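Local atomic coordinates of geobacter metallireducens SMUG1 (Geobacter metallireducens, PDB entry 5H9I), a protein that belongs to the uracil-DNA glycosylase superfamily, whose members share a parallel beta-sheet flanked by helices, and holds xanthine in a pocket of the fold. Residues 65-70 with 101-107; 81-85 with 122-128; 116-120 with 221-226. All coordinates share one frame; numbering follows the deposited sequence.

Interaction 1. Residues 65-70 with 101-107; sequences WGMAQT and RVDGFAC. With BME (beta-mercaptoethanol), chain F.
With CG of Gln69 beside its own backbone N (chi1 -50°) and the chain bent at chi2 (-73°), the amide is laid against the backbone of Arg101, Val102, Asp103 and Gly104. The contact joins the short helix 67-70, which follows strand 55-59 of the parallel sheet in this uracil-DNA glycosylase fold, to the long loop ahead of helix 112-125. NE2 of Gln69 donates to O of Arg101 at 2.9 Å in a nearly straight bond (163°) that lies close to the amide plane, and it also bonds to Pro64 O. On the other end of the amide, OE1 receives two weak bonds, from Asp103 N at 2.9 Å and Gly104 N at 3.0 Å. The side-chain amide thus makes all three hydrogen bonds between the segments, and its orientation is well defined, mostly by the two bonds of NE2. Cys107 CB closes on OE1 as well.

The loop turns sharply at Gly104, where phi is positive, and Gly104 CA sends a C-H toward Gln69 O at 3.2 Å. Beyond the turn the side chains of Thr70 and Phe105 cross at about a right angle, and the methyl CG2 of Thr70 sits over a face of the Phe105 ring, 4.1 Å from its centroid. The Thr70 hydroxyl is hydrogen-bonded to Gly75 O and Val72 N, outside the two segments. Val102 CG1 packs beside Ala68 O, an atom hydrogen-bonded to Tyr36 OH. Beta-mercaptoethanol takes the Phe105 backbone amide, with N to O1 at 3.0 Å.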
loop_
_atom_site.group_PDB
_atom_site.type_symbol
_atom_site.label_atom_id
_atom_site.label_comp_id
_atom_site.label_asym_id
_atom_site.label_seq_id
_atom_site.Cartn_x
_atom_site.Cartn_y
_atom_site.Cartn_z
ATOM N N TRP A 65 0.901 8.252 -9.002
ATOM C CA TRP A 65 0.906 9.592 -8.506
ATOM C C TRP A 65 0.775 9.700 -6.980
ATOM O O TRP A 65 0.817 10.786 -6.441
ATOM C CB TRP A 65 -0.209 10.484 -9.162
ATOM C CG TRP A 65 -0.408 10.257 -10.645
ATOM C CD1 TRP A 65 -1.571 9.892 -11.282
ATOM C CD2 TRP A 65 0.603 10.278 -11.640
ATOM N NE1 TRP A 65 -1.328 9.687 -12.616
ATOM C CE2 TRP A 65 -0.012 9.971 -12.863
ATOM C CE3 TRP A 65 1.926 10.620 -11.610
ATOM C CZ2 TRP A 65 0.674 9.923 -14.050
ATOM C CZ3 TRP A 65 2.644 10.544 -12.832
ATOM C CH2 TRP A 65 1.965 10.208 -14.009
ATOM N N GLY A 66 0.799 8.501 -6.372
ATOM C CA GLY A 66 0.626 8.427 -4.917
ATOM C C GLY A 66 1.858 7.844 -4.267
ATOM O O GLY A 66 2.875 8.519 -4.172
ATOM N N MET A 67 1.774 6.559 -3.930
ATOM C CA MET A 67 2.927 5.911 -3.227
ATOM C C MET A 67 4.218 5.952 -4.132
ATOM O O MET A 67 5.307 6.016 -3.622
ATOM C CB MET A 67 2.620 4.481 -2.800
ATOM C CG MET A 67 3.786 3.885 -2.151
ATOM S SD MET A 67 3.359 2.414 -1.209
ATOM C CE MET A 67 4.950 1.807 -0.660
ATOM N N ALA A 68 4.015 5.911 -5.472
ATOM C CA ALA A 68 5.248 5.933 -6.364
ATOM C C ALA A 68 5.921 7.241 -6.229
ATOM O O ALA A 68 7.094 7.350 -6.703
ATOM C CB ALA A 68 4.858 5.633 -7.771
ATOM N N GLN A 69 5.289 8.311 -5.741
ATOM C CA GLN A 69 5.821 9.629 -5.539
ATOM C C GLN A 69 6.278 9.880 -4.121
ATOM O O GLN A 69 7.288 10.571 -3.864
ATOM C CB GLN A 69 4.887 10.753 -5.962
ATOM C CG GLN A 69 4.314 10.618 -7.353
ATOM C CD GLN A 69 5.336 10.906 -8.482
ATOM O OE1 GLN A 69 6.201 11.747 -8.265
ATOM N NE2 GLN A 69 5.254 10.225 -9.539
ATOM N N THR A 70 5.501 9.390 -3.124
ATOM C CA THR A 70 5.706 9.827 -1.750
ATOM C C THR A 70 6.253 8.727 -0.886
ATOM O O THR A 70 6.635 8.998 0.291
ATOM C CB THR A 70 4.320 10.295 -1.180
ATOM O OG1 THR A 70 3.439 9.195 -1.132
ATOM C CG2 THR A 70 3.785 11.503 -1.853
ATOM N N ARG A 101 7.112 9.968 -14.510
ATOM C CA ARG A 101 8.188 10.567 -13.806
ATOM C C ARG A 101 7.894 10.635 -12.272
ATOM O O ARG A 101 6.752 10.806 -11.893
ATOM C CB ARG A 101 8.375 11.966 -14.286
ATOM C CG ARG A 101 8.853 12.009 -15.759
ATOM C CD ARG A 101 8.879 13.454 -16.188
ATOM N NE ARG A 101 9.877 14.242 -15.451
ATOM C CZ ARG A 101 9.626 15.289 -14.641
ATOM N NH1 ARG A 101 8.383 15.706 -14.410
ATOM N NH2 ARG A 101 10.638 15.930 -14.074
ATOM N N VAL A 102 8.952 10.501 -11.532
ATOM C CA VAL A 102 8.917 10.567 -10.069
ATOM C C VAL A 102 9.453 11.925 -9.648
ATOM O O VAL A 102 10.672 12.099 -9.531
ATOM C CB VAL A 102 9.627 9.407 -9.426
ATOM C CG1 VAL A 102 9.664 9.514 -7.914
ATOM C CG2 VAL A 102 9.031 8.098 -9.836
ATOM N N ASP A 103 8.528 12.888 -9.519
ATOM C CA ASP A 103 8.851 14.202 -9.021
ATOM C C ASP A 103 8.786 14.323 -7.462
ATOM O O ASP A 103 9.104 15.338 -6.867
ATOM C CB ASP A 103 7.994 15.263 -9.644
ATOM C CG ASP A 103 8.205 15.380 -11.157
ATOM O OD1 ASP A 103 9.317 14.991 -11.587
ATOM O OD2 ASP A 103 7.270 15.723 -11.888
ATOM N N GLY A 104 8.369 13.245 -6.829
ATOM C CA GLY A 104 8.303 13.241 -5.362
ATOM C C GLY A 104 7.274 14.214 -4.833
ATOM O O GLY A 104 6.190 14.327 -5.371
ATOM N N PHE A 105 7.662 14.907 -3.783
ATOM C CA PHE A 105 6.788 15.887 -3.161
ATOM C C PHE A 105 6.511 17.143 -3.997
ATOM O O PHE A 105 5.653 17.919 -3.657
ATOM C CB PHE A 105 7.233 16.128 -1.751
ATOM C CG PHE A 105 6.973 14.921 -0.846
ATOM C CD1 PHE A 105 7.883 13.916 -0.713
ATOM C CD2 PHE A 105 5.787 14.832 -0.222
ATOM C CE1 PHE A 105 7.624 12.777 0.090
ATOM C CE2 PHE A 105 5.481 13.682 0.561
ATOM C CZ PHE A 105 6.418 12.705 0.704
ATOM N N ALA A 106 7.226 17.238 -5.129
ATOM C CA ALA A 106 6.926 18.274 -6.109
ATOM C C ALA A 106 5.924 17.809 -7.125
ATOM O O ALA A 106 5.535 18.625 -7.967
ATOM C CB ALA A 106 8.217 18.716 -6.794
ATOM N N CYS A 107 5.439 16.546 -7.126
ATOM C CA CYS A 107 4.440 16.099 -8.053
ATOM C C CYS A 107 3.178 16.901 -7.822
ATOM O O CYS A 107 2.716 17.096 -6.696
ATOM C CB CYS A 107 4.153 14.576 -7.984
ATOM S SG CYS A 107 2.884 13.867 -8.967
HETATM C C1 BME F . 10.872 15.963 -3.696
HETATM C C2 BME F . 12.236 15.671 -4.283
HETATM O O1 BME F . 10.508 14.891 -2.864
HETATM S S2 BME F . 13.355 15.042 -3.143
#

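Interaction 2. Residues 81-85 with 122-128; sequences TEWLG and RERFGTP. With LEA (pentanoic acid), chain H; IPA (isopropyl alcohol), chain G.
The indole NE1 of Trp83 donates to the backbone O of Gly126 at 3.0 Å, with an angle of 159° at the hydrogen. The acceptor lies almost in the ring plane, whereas the donor stands well above the carbonyl plane of Gly126, away from the lone pairs. This bond ties the C-terminal end of helix 77-84 to the turn that links helix 112-125 to helix 128-132 in the uracil-DNA glycosylase fold. Gly126, the first residue past helix 112-125, has positive phi, and Thr127 is the N-cap of the next helix, its OG1 capping Arg130 N.

The Trp83 ring is sandwiched. CG of Pro128 stands over the centre of the six-membered ring, 3.7 Å from its centroid and close to the normal, while CD of the same proline reaches CE2 of Trp83. Over the opposite face runs the aliphatic part of Arg122: its CG is anti to the backbone N (chi1 175°), which carries the chain out along the indole, and CD comes within 3.4 Å of Trp83 CD1. The bend at chi3 leaves the guanidinium steeply inclined to the indole, planes 72° apart, with NH1 near Trp83 CB. NH1 of Arg122 gives a bond to a water at 3.0 Å, and that water donates to OE1 of Glu82 at 2.9 Å, bridging two opposite charges that do not touch directly.

Leu84 CD2 adds a looser touch on Pro128, and both residues also pack on Phe48 of helix 38-48. Pentanoic acid sits by Arg124 and Phe125, the last residues of helix 112-125, its O2 over the centre of the Phe125 ring, 3.5 Å from CZ.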
loop_
_atom_site.group_PDB
_atom_site.type_symbol
_atom_site.label_atom_id
_atom_site.label_comp_id
_atom_site.label_asym_id
_atom_site.label_seq_id
_atom_site.Cartn_x
_atom_site.Cartn_y
_atom_site.Cartn_z
ATOM N N THR A 81 1.686 15.429 2.932
ATOM C CA THR A 81 2.363 16.590 3.454
ATOM C C THR A 81 1.543 17.322 4.508
ATOM O O THR A 81 2.098 17.718 5.552
ATOM C CB THR A 81 2.814 17.602 2.329
ATOM O OG1 THR A 81 1.681 18.178 1.746
ATOM C CG2 THR A 81 3.569 16.958 1.358
ATOM N N GLU A 82 0.244 17.495 4.283
ATOM C CA GLU A 82 -0.595 18.383 5.100
ATOM C C GLU A 82 -1.106 17.619 6.320
ATOM O O GLU A 82 -1.179 18.224 7.396
ATOM C CB GLU A 82 -1.795 18.928 4.294
ATOM C CG GLU A 82 -1.303 19.871 3.174
ATOM C CD GLU A 82 -2.401 20.299 2.145
ATOM O OE1 GLU A 82 -3.601 19.901 2.277
ATOM O OE2 GLU A 82 -2.040 21.035 1.149
ATOM N N TRP A 83 -1.495 16.360 6.175
ATOM C CA TRP A 83 -2.149 15.676 7.301
ATOM C C TRP A 83 -1.103 14.864 8.042
ATOM O O TRP A 83 -1.083 14.943 9.291
ATOM C CB TRP A 83 -3.286 14.799 6.799
ATOM C CG TRP A 83 -4.156 14.383 7.986
ATOM C CD1 TRP A 83 -4.796 15.249 8.868
ATOM C CD2 TRP A 83 -4.532 13.082 8.343
ATOM N NE1 TRP A 83 -5.509 14.490 9.786
ATOM C CE2 TRP A 83 -5.358 13.186 9.513
ATOM C CE3 TRP A 83 -4.163 11.793 7.893
ATOM C CZ2 TRP A 83 -5.897 12.061 10.108
ATOM C CZ3 TRP A 83 -4.645 10.714 8.527
ATOM C CH2 TRP A 83 -5.526 10.882 9.645
ATOM N N LEU A 84 -0.290 14.102 7.351
ATOM C CA LEU A 84 0.657 13.230 8.006
ATOM C C LEU A 84 1.907 14.000 8.410
ATOM O O LEU A 84 2.697 13.546 9.243
ATOM C CB LEU A 84 0.999 12.002 7.149
ATOM C CG LEU A 84 -0.121 11.057 6.825
ATOM C CD1 LEU A 84 0.304 9.920 5.904
ATOM C CD2 LEU A 84 -0.766 10.523 8.140
ATOM N N GLY A 85 2.156 15.123 7.763
ATOM C CA GLY A 85 3.387 15.856 8.027
ATOM C C GLY A 85 4.617 15.275 7.556
ATOM O O GLY A 85 5.708 15.502 8.159
ATOM N N ARG A 122 -9.356 11.129 7.561
ATOM C CA ARG A 122 -9.229 12.389 8.229
ATOM C C ARG A 122 -10.583 12.878 8.744
ATOM O O ARG A 122 -10.715 13.350 9.810
ATOM C CB ARG A 122 -8.563 13.451 7.334
ATOM C CG ARG A 122 -8.513 14.841 7.945
ATOM C CD ARG A 122 -7.715 15.867 7.156
ATOM N NE ARG A 122 -8.095 15.850 5.768
ATOM C CZ ARG A 122 -7.344 16.260 4.744
ATOM N NH1 ARG A 122 -6.151 16.800 4.920
ATOM N NH2 ARG A 122 -7.828 16.129 3.515
ATOM N N GLU A 123 -11.560 12.797 7.891
ATOM C CA GLU A 123 -12.933 13.172 8.328
ATOM C C GLU A 123 -13.376 12.322 9.462
ATOM O O GLU A 123 -14.084 12.891 10.358
ATOM C CB GLU A 123 -13.881 13.017 7.131
ATOM C CG GLU A 123 -13.670 14.069 6.079
ATOM C CD GLU A 123 -14.477 13.782 4.809
ATOM O OE1 GLU A 123 -15.201 12.733 4.750
ATOM O OE2 GLU A 123 -14.331 14.626 3.894
ATOM N N ARG A 124 -13.162 11.034 9.506
ATOM C CA ARG A 124 -13.713 10.151 10.569
ATOM C C ARG A 124 -12.891 10.338 11.840
ATOM O O ARG A 124 -13.452 10.320 12.944
ATOM C CB ARG A 124 -13.715 8.736 10.177
ATOM C CG ARG A 124 -14.639 8.283 9.032
ATOM C CD ARG A 124 -16.099 8.528 9.375
ATOM N NE ARG A 124 -16.524 7.603 10.428
ATOM C CZ ARG A 124 -17.801 7.507 10.824
ATOM N NH1 ARG A 124 -18.671 8.248 10.196
ATOM N NH2 ARG A 124 -18.117 6.687 11.788
ATOM N N PHE A 125 -11.577 10.541 11.767
ATOM C CA PHE A 125 -10.716 10.474 12.955
ATOM C C PHE A 125 -10.093 11.741 13.370
ATOM O O PHE A 125 -9.622 11.864 14.532
ATOM C CB PHE A 125 -9.585 9.445 12.665
ATOM C CG PHE A 125 -10.034 8.037 12.642
ATOM C CD1 PHE A 125 -10.658 7.496 11.492
ATOM C CD2 PHE A 125 -10.011 7.252 13.791
ATOM C CE1 PHE A 125 -11.114 6.197 11.545
ATOM C CE2 PHE A 125 -10.446 5.944 13.774
ATOM C CZ PHE A 125 -11.017 5.412 12.636
ATOM N N GLY A 126 -10.023 12.758 12.535
ATOM C CA GLY A 126 -9.478 14.036 12.830
ATOM C C GLY A 126 -7.980 14.169 12.741
ATOM O O GLY A 126 -7.447 14.939 11.989
ATOM N N THR A 127 -7.367 13.503 13.687
ATOM C CA THR A 127 -5.868 13.460 13.781
ATOM C C THR A 127 -5.328 12.130 13.460
ATOM O O THR A 127 -5.920 11.085 13.599
ATOM C CB THR A 127 -5.303 13.841 15.162
ATOM O OG1 THR A 127 -5.679 12.813 16.119
ATOM C CG2 THR A 127 -5.879 15.150 15.654
ATOM N N PRO A 128 -4.066 12.159 12.937
ATOM C CA PRO A 128 -3.472 10.898 12.670
ATOM C C PRO A 128 -3.413 10.004 13.923
ATOM O O PRO A 128 -3.613 8.772 13.835
ATOM C CB PRO A 128 -2.049 11.305 12.166
ATOM C CG PRO A 128 -2.270 12.557 11.464
ATOM C CD PRO A 128 -3.231 13.254 12.420
HETATM C C2 LEA H . -13.484 7.678 14.776
HETATM O O2 LEA H . -13.691 7.501 13.601
HETATM C C3 LEA H . -13.412 6.501 15.643
HETATM C C4 LEA H . -14.516 6.670 16.604
HETATM C C5 LEA H . -14.070 7.120 17.956
HETATM C C6 LEA H . -15.177 7.031 19.042
HETATM O O1 LEA H . -13.376 8.791 15.246
HETATM C C1 IPA G . 2.173 19.846 7.197
HETATM C C2 IPA G . 2.605 19.589 8.591
HETATM C C3 IPA G . 3.149 20.908 9.185
HETATM O O2 IPA G . 1.526 18.866 9.308
HETATM O O HOH W 1 -4.867 17.309 2.220
#

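Interaction 3. Residues 116-120 with 221-226; sequences RLWGF and ANRDWA
Helices 112-125 and 219-235 run side by side here, their local axes 11.1 Å apart and inclined by 29° in roughly the same direction. Trp225 fills the middle of the interface: its CG is anti to the backbone N (chi1 179°), and the six-membered end of the indole is driven between Arg116, Leu117 and Phe120. CZ3 of Trp225 meets CD2 of Phe120 at 3.3 Å, a tight approach, and the side chains cross at about a right angle with ring planes 78° apart. CH2 of Trp225 lies 3.7 Å from Leu117 CA. The indole nitrogen NE1 is satisfied by Ile212 O.

Within the uracil-DNA glycosylase fold, helix 219-235 is the last helix of the chain, and it follows the final strand of the parallel sheet, 207-211. Phe120 also receives Ala226, whose CA lies over one face of the ring, toward the rim, while its CB comes within 3.4 Å of Phe120 CD1. Phe240, at the C-terminus, meets the same phenyl ring.

At the opposite end of the interface, Arg116 stretches out fully from CG to NE and meets Asn222 end-on. Both NH1 and NH2 donate to the single atom OD1 of Asn222, which lies in the guanidinium plane. The bond from NH2 (3.0 Å) uses an in-plane lone pair of that oxygen, whereas NH1 is tilted from the amide plane. Pro214 O is a further acceptor for NH1, and Pro216 O takes the ND2 of Asn222. Ala221 O stands over a face of the guanidinium, 3.4 Å from NH1, at too poor an angle to bond.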
loop_
_atom_site.group_PDB
_atom_site.type_symbol
_atom_site.label_atom_id
_atom_site.label_comp_id
_atom_site.label_asym_id
_atom_site.label_seq_id
_atom_site.Cartn_x
_atom_site.Cartn_y
_atom_site.Cartn_z
ATOM N N ARG A 116 -9.306 10.191 -1.692
ATOM C CA ARG A 116 -10.547 9.719 -1.115
ATOM C C ARG A 116 -10.286 8.920 0.194
ATOM O O ARG A 116 -11.052 9.096 1.154
ATOM C CB ARG A 116 -11.270 8.803 -2.109
ATOM C CG ARG A 116 -11.999 9.605 -3.213
ATOM C CD ARG A 116 -12.709 8.641 -4.140
ATOM N NE ARG A 116 -13.429 9.418 -5.161
ATOM C CZ ARG A 116 -14.007 8.864 -6.224
ATOM N NH1 ARG A 116 -13.887 7.604 -6.506
ATOM N NH2 ARG A 116 -14.746 9.682 -7.001
ATOM N N LEU A 117 -9.366 7.986 0.130
ATOM C CA LEU A 117 -9.144 7.114 1.322
ATOM C C LEU A 117 -8.665 7.888 2.500
ATOM O O LEU A 117 -9.289 7.858 3.594
ATOM C CB LEU A 117 -8.189 6.007 0.961
ATOM C CG LEU A 117 -7.810 5.039 2.082
ATOM C CD1 LEU A 117 -7.999 3.637 1.503
ATOM C CD2 LEU A 117 -6.423 5.186 2.608
ATOM N N TRP A 118 -7.620 8.663 2.321
ATOM C CA TRP A 118 -7.075 9.413 3.448
ATOM C C TRP A 118 -7.980 10.559 3.855
ATOM O O TRP A 118 -8.071 10.975 5.011
ATOM C CB TRP A 118 -5.630 9.915 3.241
ATOM C CG TRP A 118 -4.615 8.831 3.196
ATOM C CD1 TRP A 118 -3.865 8.421 2.119
ATOM C CD2 TRP A 118 -4.139 8.057 4.313
ATOM N NE1 TRP A 118 -3.042 7.446 2.472
ATOM C CE2 TRP A 118 -3.152 7.195 3.825
ATOM C CE3 TRP A 118 -4.461 8.014 5.649
ATOM C CZ2 TRP A 118 -2.525 6.274 4.595
ATOM C CZ3 TRP A 118 -3.812 7.124 6.448
ATOM C CH2 TRP A 118 -2.846 6.277 5.954
ATOM N N GLY A 119 -8.740 11.096 2.853
ATOM C CA GLY A 119 -9.619 12.177 3.221
ATOM C C GLY A 119 -10.769 11.683 4.114
ATOM O O GLY A 119 -11.218 12.379 5.032
ATOM N N PHE A 120 -11.242 10.488 3.839
ATOM C CA PHE A 120 -12.307 9.846 4.631
ATOM C C PHE A 120 -11.750 9.515 5.989
ATOM O O PHE A 120 -12.366 9.745 6.966
ATOM C CB PHE A 120 -12.755 8.593 3.864
ATOM C CG PHE A 120 -13.596 7.563 4.608
ATOM C CD1 PHE A 120 -14.781 7.863 5.088
ATOM C CD2 PHE A 120 -13.190 6.260 4.639
ATOM C CE1 PHE A 120 -15.579 6.878 5.688
ATOM C CE2 PHE A 120 -13.948 5.273 5.201
ATOM C CZ PHE A 120 -15.165 5.609 5.743
ATOM N N ALA A 221 -17.972 3.791 -5.831
ATOM C CA ALA A 221 -16.992 4.679 -5.316
ATOM C C ALA A 221 -17.148 6.113 -5.714
ATOM O O ALA A 221 -16.853 7.029 -5.013
ATOM C CB ALA A 221 -15.543 4.170 -5.678
ATOM N N ASN A 222 -17.683 6.324 -6.940
ATOM C CA ASN A 222 -18.023 7.682 -7.318
ATOM C C ASN A 222 -19.258 8.280 -6.747
ATOM O O ASN A 222 -19.334 9.479 -6.523
ATOM C CB ASN A 222 -18.104 7.699 -8.843
ATOM C CG ASN A 222 -16.829 7.261 -9.446
ATOM O OD1 ASN A 222 -15.747 7.698 -8.995
ATOM N ND2 ASN A 222 -16.843 6.457 -10.447
ATOM N N ARG A 223 -20.196 7.417 -6.525
ATOM C CA ARG A 223 -21.399 7.913 -5.865
ATOM C C ARG A 223 -21.262 8.156 -4.398
ATOM O O ARG A 223 -21.602 9.224 -3.889
ATOM C CB ARG A 223 -22.460 6.893 -6.079
ATOM C CG ARG A 223 -23.798 7.344 -5.488
ATOM C CD ARG A 223 -24.886 6.321 -5.805
ATOM N NE ARG A 223 -24.594 5.043 -5.185
ATOM C CZ ARG A 223 -24.739 4.789 -3.895
ATOM N NH1 ARG A 223 -24.373 3.605 -3.510
ATOM N NH2 ARG A 223 -25.288 5.701 -3.078
ATOM N N ASP A 224 -20.716 7.202 -3.654
ATOM C CA ASP A 224 -20.582 7.368 -2.204
ATOM C C ASP A 224 -19.585 6.307 -1.696
ATOM O O ASP A 224 -19.970 5.310 -1.074
ATOM C CB ASP A 224 -21.916 7.118 -1.511
ATOM C CG ASP A 224 -21.845 7.442 -0.012
ATOM O OD1 ASP A 224 -20.836 8.051 0.434
ATOM O OD2 ASP A 224 -22.817 7.112 0.657
ATOM N N TRP A 225 -18.270 6.564 -1.973
ATOM C CA TRP A 225 -17.266 5.590 -1.510
ATOM C C TRP A 225 -17.299 5.453 0.044
ATOM O O TRP A 225 -17.361 4.338 0.547
ATOM C CB TRP A 225 -15.871 5.924 -2.044
ATOM C CG TRP A 225 -14.894 4.971 -1.546
ATOM C CD1 TRP A 225 -14.741 3.687 -1.930
ATOM C CD2 TRP A 225 -14.033 5.177 -0.449
ATOM N NE1 TRP A 225 -13.783 3.061 -1.143
ATOM C CE2 TRP A 225 -13.338 3.927 -0.232
ATOM C CE3 TRP A 225 -13.715 6.238 0.341
ATOM C CZ2 TRP A 225 -12.385 3.801 0.742
ATOM C CZ3 TRP A 225 -12.856 6.086 1.315
ATOM C CH2 TRP A 225 -12.158 4.899 1.508
ATOM N N ALA A 226 -17.344 6.566 0.686
ATOM C CA ALA A 226 -17.205 6.575 2.141
ATOM C C ALA A 226 -18.369 5.882 2.782
ATOM O O ALA A 226 -18.202 5.021 3.659
ATOM C CB ALA A 226 -17.084 8.041 2.613
#

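Overall arrangement
All three contacts involve the helices and loops that flank the parallel sheet in a single uracil-DNA glycosylase fold. Interactions 2 and 3 share helix 112-125, which meets helix 77-84 near its C-terminal end and helix 219-235 further back. Their centres are about 15 Å apart, and they touch where Trp83 packs on Trp118. The centres of interactions 1 and 2 are about 19 Å apart, joined by Phe105 against Thr81, whereas about 8 Å separates the nearest atoms of interactions 1 and 3. Along the chain, interactions 1 and 2 alternate, as do 2 and 3, but 1 closes before 3 opens. The side chains of Thr70 and Leu117 are each about 8 Å from xanthine, and Met67 of segment 65-70 touches it.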